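Local coordinates for protein yxeP (Bacillus subtilis, PDB 1YSJ), which probably catalyses the deacetylation of N-acetylcysteine to cysteine and acetate as a dinuclear metal-dependent hydrolase of the peptidase M20 family, at residues E65-L70 / L137-R142; I80-G85 / K146-F151; V91-A96 / N173-I178; L325-E330 / A393-I398. The protein carries 1 engineered substitution. All blocks are in the same frame, centred on the assembly; numbering follows the deposited sequence.

How the contacts relate
All four contacts lie in the domain built on the mixed eight-stranded sheet, on the same side of the chain's centre. Contacts 1, 2 and 3 interlock along the chain, their segments alternating, and contact 4 follows after contact 3 has closed. Contacts 1 and 2 have centres about 8 Å apart and share the sheet edge formed by strands 68-69 and 79-84; contact 3 lies about 9 Å, centre to centre, from contact 2, where strands 148-154 and 91-97 pair. Helix 384-402 of contact 4 packs against residues of the other three. The series thus runs from the sheet edge inward, contact 3 lying nearest the nickel site.

Contact 1. Residues E65-L70 / L137-R142; sequences EQIEIL and LLNQRR
Asn139, in the last part of helix 124-139, reaches the turn 65-67 with its carboxamide. The polar contacts centre on this group: ND2 lies 2.9 Å from Glu65 O, while, within 137-142, OD1 receives NH2 of Arg142 at 2.6 Å, with an N-H...O angle of 158°. OD1 sits at the guanidinium edge, in its plane; NE of Arg142 bonds weakly to the backbone O of Asn139, and the two ties restrain the guanidinium. A water links the segments, accepting from Glu68 N and, at 2.9 Å, from Arg142 NH2.

The apolar share is small. Ile67 crosses the Asn139 side chain at a slant, CG1 of Ile67 lying 3.9 Å from CG of Asn139; a chi1 of -175° points the Asn139 carboxamide away from its own backbone N and across to this branch. The carboxylate of Glu65 turns instead to a salt bridge with Arg33.

Gln66, with positive phi, is the C-prime residue of the Schellman motif ending helix 52-64. The contact therefore joins that helix end to the C-terminal part of helix 124-139 at the surface, where Ile67 also packs on Leu62, on Ala135 and on Ile83 of strand 79-84.

Contact 2. Residues I80-G85 / K146-F151; sequences IAEIKG and KGTVRF
With CG anti to the backbone N in both Glu82 (chi1 -176°) and Arg150 (chi1 -158°), the two side chains run side by side from a non-hydrogen-bonded pair, pointing the same way. A bend at chi3 of Arg150 (-76°) turns its guanidinium side-on to the carboxylate, and the two planes lie nearly coplanar. NE and NH2 of Arg150 both grip the single oxygen OE1 of Glu82, NE at 3.0 Å and nearly along the C-O axis. The other oxygen, OE2, takes NZ of Lys84 at 2.8 Å, making a three-residue salt-bridge network that holds the carboxylate from both ends. NH1 of Arg150 is occupied by the carbonyls of Val171 and Asn173. CG2 of Thr148, crossing the Glu82 chain, presses on its CG at 3.4 Å.

The other sheet face, carrying Ala81, Ile83, Val149 and Phe151, is apolar. CD1 of Ile83 meets CE1 of Phe151 at 3.6 Å, while CG1 of Val149 lies over one ring face, displaced toward its rim. Antiparallel backbone bonds tie the strands: Ala81 and Phe151 exchange a pair, as do Ile83 and Val149, and N of Gly85 reaches O of Gly147 at 2.7 Å. Backbone angles at Gly147 favour glycine.

Strand 79-84 pairs on its other flank with strand 68-69, and strand 148-154 with strand 91-97. Helix 124-139 packs on Ile83 and Phe151, and helix 384-402 on Val149.

Contact 3. Residues V91-A96 / N173-I178; sequences VIAIRA and NGVSAI
Val175 fits against Val91 and Ala93 with its two methyls divided between them: CG2 meets CG1 of Val91 at 3.9 Å, the side chains crossing at about a right angle, and CG1 lies 3.8 Å from CB of Ala93. The torsion that sets CG1 of Val175 anti to its backbone N (chi1 177°) brings that methyl over the peptide N of Ala93. The short alanine forms the hollow in this surface: on its other flank CG1 of Ile178 comes to 4.0 Å from Ala93 CB, so the methyl is met by both larger side chains. On the opposite face of the sheet, CG2 of Ile92 rests against CB of Ala177 at 4.0 Å, while the rest of Ile92 leads off toward Leu400 of helix 384-402.

The backbones are joined by two bonds, Ser176 N to Val91 O at 2.7 Å and Ala93 N to Ala177 O at 2.8 Å. Near the start of the pair, a water accepts from Val91 N and donates to Gly174 O, and also bonds OG of Ser176; Gly174 itself has the positive phi that favours glycine.

Toward the other end, Arg95 starts toward Ile178, but its end leads away, to salt bridges with Glu349 and Asp350, and its side chain lies about 6 Å from that of His182, a nickel ligand. The two strands run parallel, side by side, in the mixed sheet of the M20 metallopeptidase fold, and this pairing leads toward its dinuclear nickel site.

Contact 4. Residues L325-E330 / A393-I398; sequences LNAASE and AELAVI
Ala327 is the flat spot against which Ile398 and Leu395 close. CG2 of Ile398 lies 3.8 Å from CB of Ala327, and CD1 of Leu395 lies 4.0 Å from the same methyl. The Leu395 branch also presses on the backbone, its CD1 standing 3.6 Å from Ala327 O and 3.8 Å from Ala328 N. Leu395 reaches this place because a chi1 near 180° (-178°) swings the chain away from its own backbone N and a bend at chi2 then turns CD1 across to the partner helix. This is the close part of the contact, made by methyls of buried residues against one another and against the backbone of Ala327 and Ala328, with no hydrogen bond between the segments.

Toward the partly exposed margin the packing changes in kind. Glu330 sends its extended chain across Ile398, so that the aliphatic CG lies 3.8 Å from CD1 of Ile398 and the carboxylate carbon CD 3.7 Å from its CG2. The carboxylate here meets a methyl, not a polar partner of the other segment. Glu394, one turn before Ile398, bonds away from this pair, to Arg334 and to Arg141.

The segment axes pass 9.1 Å apart at 139°, a roughly antiparallel packing of helices 325-334 and 384-402. Such helix pairing, with Ala328 turned to Phe361 of strand 360-366 and Ala393 to helix 124-139, belongs to the helical layer flanking the mixed sheet of this alpha/beta domain.

Contact 1. Residues E65-L70 / L137-R142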
# COMPACT_ATOMS: atom_id res chain seq x y z
N GLU A 65 -35.91 -2.72 41.66
CA GLU A 65 -35.62 -3.48 42.87
C GLU A 65 -34.92 -2.65 43.93
O GLU A 65 -34.31 -3.19 44.86
CB GLU A 65 -34.82 -4.75 42.52
CG GLU A 65 -35.60 -5.76 41.67
CD GLU A 65 -37.00 -6.07 42.22
OE1 GLU A 65 -37.11 -6.47 43.40
OE2 GLU A 65 -37.98 -5.92 41.46
N GLN A 66 -35.03 -1.33 43.80
CA GLN A 66 -34.50 -0.35 44.77
C GLN A 66 -32.99 -0.48 45.02
O GLN A 66 -32.51 -0.33 46.15
CB GLN A 66 -35.29 -0.39 46.09
CG GLN A 66 -36.61 0.38 46.05
CD GLN A 66 -37.66 -0.27 45.17
OE1 GLN A 66 -38.31 0.41 44.37
NE2 GLN A 66 -37.85 -1.57 45.32
N ILE A 67 -32.26 -0.77 43.95
CA ILE A 67 -30.81 -0.79 44.00
C ILE A 67 -30.32 0.62 43.69
O ILE A 67 -30.67 1.18 42.66
CB ILE A 67 -30.22 -1.83 43.01
CG1 ILE A 67 -30.72 -3.24 43.37
CG2 ILE A 67 -28.69 -1.75 42.98
CD1 ILE A 67 -30.57 -4.28 42.27
N GLU A 68 -29.53 1.19 44.60
CA GLU A 68 -29.00 2.54 44.45
C GLU A 68 -28.15 2.68 43.19
O GLU A 68 -27.27 1.87 42.93
CB GLU A 68 -28.21 2.99 45.69
CG GLU A 68 -27.30 4.20 45.44
CD GLU A 68 -26.95 5.00 46.69
OE1 GLU A 68 -26.88 4.42 47.80
OE2 GLU A 68 -26.72 6.22 46.56
N ILE A 69 -28.44 3.72 42.42
CA ILE A 69 -27.64 4.06 41.26
C ILE A 69 -26.80 5.29 41.56
O ILE A 69 -27.32 6.32 42.01
CB ILE A 69 -28.51 4.21 39.99
CG1 ILE A 69 -28.76 2.82 39.39
CG2 ILE A 69 -27.84 5.11 38.95
CD1 ILE A 69 -30.13 2.62 38.87
N LEU A 70 -25.49 5.16 41.35
CA LEU A 70 -24.55 6.25 41.58
C LEU A 70 -24.63 7.31 40.49
O LEU A 70 -24.81 6.99 39.31
CB LEU A 70 -23.12 5.71 41.71
CG LEU A 70 -22.60 5.36 43.11
CD1 LEU A 70 -23.70 4.97 44.11
CD2 LEU A 70 -21.53 4.27 43.05
N LEU A 137 -29.95 -10.53 43.27
CA LEU A 137 -29.74 -11.57 44.28
C LEU A 137 -29.03 -11.02 45.51
O LEU A 137 -29.36 -11.40 46.64
CB LEU A 137 -28.92 -12.74 43.71
CG LEU A 137 -29.46 -13.60 42.56
CD1 LEU A 137 -28.37 -14.56 42.12
CD2 LEU A 137 -30.73 -14.35 42.93
N LEU A 138 -28.06 -10.14 45.29
CA LEU A 138 -27.28 -9.57 46.39
C LEU A 138 -28.08 -8.53 47.16
O LEU A 138 -27.84 -8.30 48.35
CB LEU A 138 -25.97 -8.98 45.89
CG LEU A 138 -24.84 -9.97 45.58
CD1 LEU A 138 -23.64 -9.25 44.97
CD2 LEU A 138 -24.42 -10.73 46.83
N ASN A 139 -29.04 -7.91 46.47
CA ASN A 139 -29.99 -6.97 47.07
C ASN A 139 -30.81 -7.60 48.21
O ASN A 139 -31.25 -6.90 49.12
CB ASN A 139 -30.91 -6.41 45.98
CG ASN A 139 -31.85 -5.34 46.51
OD1 ASN A 139 -31.43 -4.39 47.17
ND2 ASN A 139 -33.14 -5.48 46.20
N GLN A 140 -31.01 -8.91 48.14
CA GLN A 140 -31.75 -9.64 49.16
C GLN A 140 -30.82 -10.38 50.12
O GLN A 140 -31.26 -11.21 50.91
CB GLN A 140 -32.74 -10.64 48.53
CG GLN A 140 -33.64 -10.07 47.42
CD GLN A 140 -34.63 -9.02 47.91
OE1 GLN A 140 -34.82 -7.99 47.26
NE2 GLN A 140 -35.28 -9.28 49.04
N ARG A 141 -29.52 -10.07 50.04
CA ARG A 141 -28.49 -10.76 50.83
C ARG A 141 -27.50 -9.78 51.48
O ARG A 141 -26.34 -10.14 51.73
CB ARG A 141 -27.74 -11.77 49.96
CG ARG A 141 -28.55 -13.00 49.57
CD ARG A 141 -27.72 -13.94 48.70
NE ARG A 141 -26.64 -14.59 49.45
CZ ARG A 141 -25.66 -15.31 48.91
NH1 ARG A 141 -25.60 -15.47 47.59
NH2 ARG A 141 -24.73 -15.85 49.68
N ARG A 142 -27.96 -8.57 51.76
CA ARG A 142 -27.12 -7.49 52.29
C ARG A 142 -26.47 -7.80 53.64
O ARG A 142 -25.37 -7.33 53.92
CB ARG A 142 -27.92 -6.18 52.39
CG ARG A 142 -28.33 -5.61 51.04
CD ARG A 142 -29.33 -4.50 51.21
NE ARG A 142 -29.81 -4.00 49.93
CZ ARG A 142 -29.31 -2.94 49.29
NH1 ARG A 142 -28.30 -2.26 49.82
NH2 ARG A 142 -29.83 -2.56 48.13
O HOH W 1 -28.53 -0.25 46.84

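Contact 2. Residues I80-G85 / K146-F151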
# COMPACT_ATOMS: atom_id res chain seq x y z
N ILE A 80 -23.55 2.99 36.90
CA ILE A 80 -22.83 2.59 38.10
C ILE A 80 -23.85 2.45 39.22
O ILE A 80 -24.57 3.39 39.55
CB ILE A 80 -21.73 3.61 38.50
CG1 ILE A 80 -20.91 4.07 37.27
CG2 ILE A 80 -20.84 3.05 39.62
CD1 ILE A 80 -20.12 2.96 36.53
N ALA A 81 -23.90 1.26 39.81
CA ALA A 81 -24.81 0.96 40.90
C ALA A 81 -24.01 0.47 42.10
O ALA A 81 -22.83 0.13 41.98
CB ALA A 81 -25.85 -0.07 40.46
N GLU A 82 -24.66 0.43 43.27
CA GLU A 82 -23.97 0.08 44.51
C GLU A 82 -24.92 -0.62 45.48
O GLU A 82 -26.05 -0.17 45.68
CB GLU A 82 -23.37 1.34 45.14
CG GLU A 82 -22.54 1.12 46.39
CD GLU A 82 -21.68 2.33 46.76
OE1 GLU A 82 -20.68 2.60 46.06
OE2 GLU A 82 -22.01 3.01 47.76
N ILE A 83 -24.44 -1.71 46.07
CA ILE A 83 -25.16 -2.40 47.15
C ILE A 83 -24.27 -2.50 48.38
O ILE A 83 -23.20 -3.12 48.35
CB ILE A 83 -25.67 -3.81 46.72
CG1 ILE A 83 -26.77 -3.67 45.66
CG2 ILE A 83 -26.19 -4.60 47.92
CD1 ILE A 83 -27.04 -4.92 44.87
N LYS A 84 -24.71 -1.86 49.46
CA LYS A 84 -23.97 -1.84 50.71
C LYS A 84 -24.44 -2.95 51.63
O LYS A 84 -25.64 -3.21 51.75
CB LYS A 84 -24.13 -0.49 51.42
CG LYS A 84 -23.90 0.72 50.51
CD LYS A 84 -24.23 2.03 51.23
CE LYS A 84 -22.97 2.74 51.69
NZ LYS A 84 -22.25 3.32 50.53
N GLY A 85 -23.48 -3.62 52.26
CA GLY A 85 -23.79 -4.57 53.33
C GLY A 85 -24.16 -3.83 54.59
O GLY A 85 -24.24 -2.59 54.60
N LYS A 146 -19.93 -8.28 53.80
CA LYS A 146 -19.02 -7.59 54.71
C LYS A 146 -18.37 -6.41 53.99
O LYS A 146 -17.15 -6.31 53.89
CB LYS A 146 -17.96 -8.55 55.28
CG LYS A 146 -18.48 -9.90 55.79
CD LYS A 146 -19.32 -9.76 57.05
CE LYS A 146 -19.30 -11.04 57.88
NZ LYS A 146 -19.67 -12.26 57.10
N GLY A 147 -19.22 -5.53 53.48
CA GLY A 147 -18.75 -4.37 52.75
C GLY A 147 -19.69 -4.00 51.63
O GLY A 147 -20.90 -4.14 51.76
N THR A 148 -19.12 -3.55 50.52
CA THR A 148 -19.90 -2.94 49.46
C THR A 148 -19.52 -3.51 48.09
O THR A 148 -18.35 -3.71 47.79
CB THR A 148 -19.72 -1.40 49.48
OG1 THR A 148 -20.19 -0.89 50.73
CG2 THR A 148 -20.47 -0.73 48.34
N VAL A 149 -20.54 -3.77 47.28
CA VAL A 149 -20.33 -4.16 45.89
C VAL A 149 -20.77 -3.02 44.97
O VAL A 149 -21.92 -2.59 44.98
CB VAL A 149 -21.06 -5.47 45.50
CG1 VAL A 149 -20.71 -5.87 44.08
CG2 VAL A 149 -20.70 -6.60 46.46
N ARG A 150 -19.82 -2.54 44.18
CA ARG A 150 -20.10 -1.55 43.15
C ARG A 150 -20.27 -2.26 41.81
O ARG A 150 -19.42 -3.07 41.42
CB ARG A 150 -18.97 -0.53 43.11
CG ARG A 150 -19.35 0.80 42.49
CD ARG A 150 -18.28 1.84 42.77
NE ARG A 150 -18.36 2.31 44.15
CZ ARG A 150 -17.43 3.06 44.74
NH1 ARG A 150 -16.33 3.42 44.08
NH2 ARG A 150 -17.60 3.45 46.00
N PHE A 151 -21.37 -1.98 41.11
CA PHE A 151 -21.62 -2.58 39.80
C PHE A 151 -21.31 -1.60 38.68
O PHE A 151 -21.76 -0.45 38.70
CB PHE A 151 -23.07 -3.08 39.70
CG PHE A 151 -23.39 -4.18 40.68
CD1 PHE A 151 -23.79 -3.87 41.98
CD2 PHE A 151 -23.27 -5.51 40.30
CE1 PHE A 151 -24.08 -4.88 42.89
CE2 PHE A 151 -23.56 -6.53 41.21
CZ PHE A 151 -23.96 -6.21 42.50

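Contact 3. Residues V91-A96 / N173-I178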
# COMPACT_ATOMS: atom_id res chain seq x y z
N VAL A 91 -14.69 -2.03 49.53
CA VAL A 91 -15.55 -1.93 48.36
C VAL A 91 -14.93 -2.77 47.25
O VAL A 91 -13.75 -2.62 46.93
CB VAL A 91 -15.68 -0.46 47.87
CG1 VAL A 91 -16.64 -0.37 46.68
CG2 VAL A 91 -16.16 0.44 49.00
N ILE A 92 -15.74 -3.66 46.67
CA ILE A 92 -15.32 -4.41 45.49
C ILE A 92 -16.24 -4.12 44.31
O ILE A 92 -17.36 -3.64 44.48
CB ILE A 92 -15.21 -5.94 45.75
CG1 ILE A 92 -16.57 -6.55 46.12
CG2 ILE A 92 -14.14 -6.24 46.82
CD1 ILE A 92 -16.67 -8.04 45.83
N ALA A 93 -15.76 -4.41 43.10
CA ALA A 93 -16.51 -4.08 41.90
C ALA A 93 -16.78 -5.30 41.04
O ALA A 93 -15.98 -6.23 41.00
CB ALA A 93 -15.79 -2.99 41.11
N ILE A 94 -17.93 -5.29 40.37
CA ILE A 94 -18.29 -6.32 39.40
C ILE A 94 -18.67 -5.64 38.08
O ILE A 94 -19.52 -4.74 38.04
CB ILE A 94 -19.42 -7.24 39.91
CG1 ILE A 94 -18.98 -7.98 41.18
CG2 ILE A 94 -19.82 -8.24 38.82
CD1 ILE A 94 -20.10 -8.76 41.87
N ARG A 95 -18.03 -6.07 37.00
CA ARG A 95 -18.11 -5.36 35.75
C ARG A 95 -18.81 -6.16 34.65
O ARG A 95 -18.55 -7.35 34.47
CB ARG A 95 -16.70 -4.94 35.31
CG ARG A 95 -16.61 -4.19 33.99
CD ARG A 95 -16.51 -5.15 32.81
NE ARG A 95 -15.76 -4.56 31.71
CZ ARG A 95 -15.22 -5.24 30.72
NH1 ARG A 95 -15.34 -6.57 30.67
NH2 ARG A 95 -14.54 -4.60 29.77
N ALA A 96 -19.71 -5.48 33.93
CA ALA A 96 -20.28 -5.99 32.68
C ALA A 96 -20.12 -4.94 31.57
O ALA A 96 -20.17 -3.74 31.84
CB ALA A 96 -21.75 -6.34 32.87
N ASN A 173 -12.25 4.61 42.72
CA ASN A 173 -11.71 5.18 43.96
C ASN A 173 -12.25 4.43 45.17
O ASN A 173 -13.47 4.29 45.33
CB ASN A 173 -12.02 6.69 44.06
CG ASN A 173 -11.27 7.51 43.02
OD1 ASN A 173 -10.31 7.05 42.40
ND2 ASN A 173 -11.71 8.76 42.82
N GLY A 174 -11.34 3.91 45.98
CA GLY A 174 -11.69 3.16 47.19
C GLY A 174 -12.01 1.69 46.98
O GLY A 174 -12.28 0.97 47.94
N VAL A 175 -11.97 1.23 45.72
CA VAL A 175 -12.27 -0.16 45.37
C VAL A 175 -11.03 -1.06 45.54
O VAL A 175 -9.96 -0.75 45.03
CB VAL A 175 -12.87 -0.27 43.94
CG1 VAL A 175 -13.11 -1.72 43.56
CG2 VAL A 175 -14.17 0.51 43.84
N SER A 176 -11.20 -2.17 46.25
CA SER A 176 -10.11 -3.10 46.57
C SER A 176 -9.88 -4.15 45.49
O SER A 176 -8.74 -4.56 45.26
CB SER A 176 -10.38 -3.81 47.89
OG SER A 176 -10.42 -2.89 48.97
N ALA A 177 -10.95 -4.59 44.84
CA ALA A 177 -10.88 -5.65 43.84
C ALA A 177 -11.95 -5.49 42.78
O ALA A 177 -13.02 -4.94 43.06
CB ALA A 177 -10.99 -7.00 44.50
N ILE A 178 -11.67 -5.98 41.58
CA ILE A 178 -12.62 -5.94 40.47
C ILE A 178 -12.76 -7.30 39.78
O ILE A 178 -11.77 -8.00 39.54
CB ILE A 178 -12.29 -4.82 39.44
CG1 ILE A 178 -13.42 -4.69 38.41
CG2 ILE A 178 -10.91 -5.05 38.78
CD1 ILE A 178 -13.53 -3.34 37.75
O HOH W 2 -12.08 -1.12 49.39

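Contact 4. Residues L325-E330 / A393-I398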
# COMPACT_ATOMS: atom_id res chain seq x y z
N LEU A 325 -7.98 -16.62 43.42
CA LEU A 325 -8.08 -17.93 42.78
C LEU A 325 -8.93 -18.90 43.61
O LEU A 325 -9.85 -19.52 43.09
CB LEU A 325 -6.68 -18.50 42.53
CG LEU A 325 -6.54 -19.78 41.71
CD1 LEU A 325 -7.00 -19.58 40.28
CD2 LEU A 325 -5.09 -20.24 41.74
N ASN A 326 -8.60 -19.01 44.90
CA ASN A 326 -9.35 -19.86 45.83
C ASN A 326 -10.83 -19.49 45.89
O ASN A 326 -11.69 -20.37 45.84
CB ASN A 326 -8.72 -19.81 47.23
CG ASN A 326 -7.44 -20.64 47.33
OD1 ASN A 326 -6.94 -20.87 48.44
ND2 ASN A 326 -6.90 -21.07 46.20
N ALA A 327 -11.11 -18.19 46.00
CA ALA A 327 -12.48 -17.67 46.01
C ALA A 327 -13.24 -17.99 44.73
O ALA A 327 -14.42 -18.36 44.78
CB ALA A 327 -12.47 -16.16 46.26
N ALA A 328 -12.56 -17.85 43.59
CA ALA A 328 -13.16 -18.13 42.28
C ALA A 328 -13.56 -19.60 42.14
O ALA A 328 -14.55 -19.91 41.49
CB ALA A 328 -12.21 -17.73 41.16
N SER A 329 -12.78 -20.48 42.78
CA SER A 329 -13.04 -21.92 42.77
C SER A 329 -14.15 -22.33 43.73
O SER A 329 -15.01 -23.13 43.37
CB SER A 329 -11.76 -22.70 43.10
OG SER A 329 -10.74 -22.45 42.15
N GLU A 330 -14.12 -21.79 44.95
CA GLU A 330 -15.10 -22.16 45.97
C GLU A 330 -16.50 -21.59 45.70
O GLU A 330 -17.49 -22.15 46.18
CB GLU A 330 -14.61 -21.83 47.39
CG GLU A 330 -14.33 -20.36 47.69
CD GLU A 330 -13.74 -20.16 49.09
OE1 GLU A 330 -12.54 -19.82 49.20
OE2 GLU A 330 -14.47 -20.36 50.09
N ALA A 393 -22.68 -13.49 42.53
CA ALA A 393 -23.30 -13.21 43.83
C ALA A 393 -22.57 -13.96 44.94
O ALA A 393 -22.31 -13.40 46.01
CB ALA A 393 -24.77 -13.57 43.81
N GLU A 394 -22.23 -15.22 44.69
CA GLU A 394 -21.54 -16.02 45.69
C GLU A 394 -20.07 -15.62 45.81
O GLU A 394 -19.53 -15.59 46.92
CB GLU A 394 -21.67 -17.52 45.38
CG GLU A 394 -21.47 -18.42 46.60
CD GLU A 394 -22.53 -18.20 47.69
OE1 GLU A 394 -23.71 -17.94 47.36
OE2 GLU A 394 -22.16 -18.31 48.88
N LEU A 395 -19.45 -15.30 44.68
CA LEU A 395 -18.08 -14.79 44.65
C LEU A 395 -17.93 -13.50 45.46
O LEU A 395 -17.00 -13.37 46.25
CB LEU A 395 -17.61 -14.58 43.21
CG LEU A 395 -16.18 -14.09 42.97
CD1 LEU A 395 -15.15 -15.13 43.41
CD2 LEU A 395 -15.98 -13.73 41.51
N ALA A 396 -18.87 -12.57 45.26
CA ALA A 396 -18.88 -11.30 46.00
C ALA A 396 -18.89 -11.51 47.52
O ALA A 396 -18.12 -10.87 48.24
CB ALA A 396 -20.06 -10.45 45.57
N VAL A 397 -19.77 -12.40 47.99
CA VAL A 397 -19.88 -12.73 49.41
C VAL A 397 -18.57 -13.35 49.94
O VAL A 397 -18.10 -12.98 51.02
CB VAL A 397 -21.08 -13.68 49.69
CG1 VAL A 397 -21.09 -14.15 51.14
CG2 VAL A 397 -22.40 -13.00 49.33
N ILE A 398 -18.00 -14.27 49.17
CA ILE A 398 -16.77 -14.97 49.56
C ILE A 398 -15.56 -14.03 49.58
O ILE A 398 -14.77 -14.07 50.52
CB ILE A 398 -16.49 -16.19 48.65
CG1 ILE A 398 -17.54 -17.28 48.89
CG2 ILE A 398 -15.09 -16.75 48.91
CD1 ILE A 398 -17.59 -18.35 47.82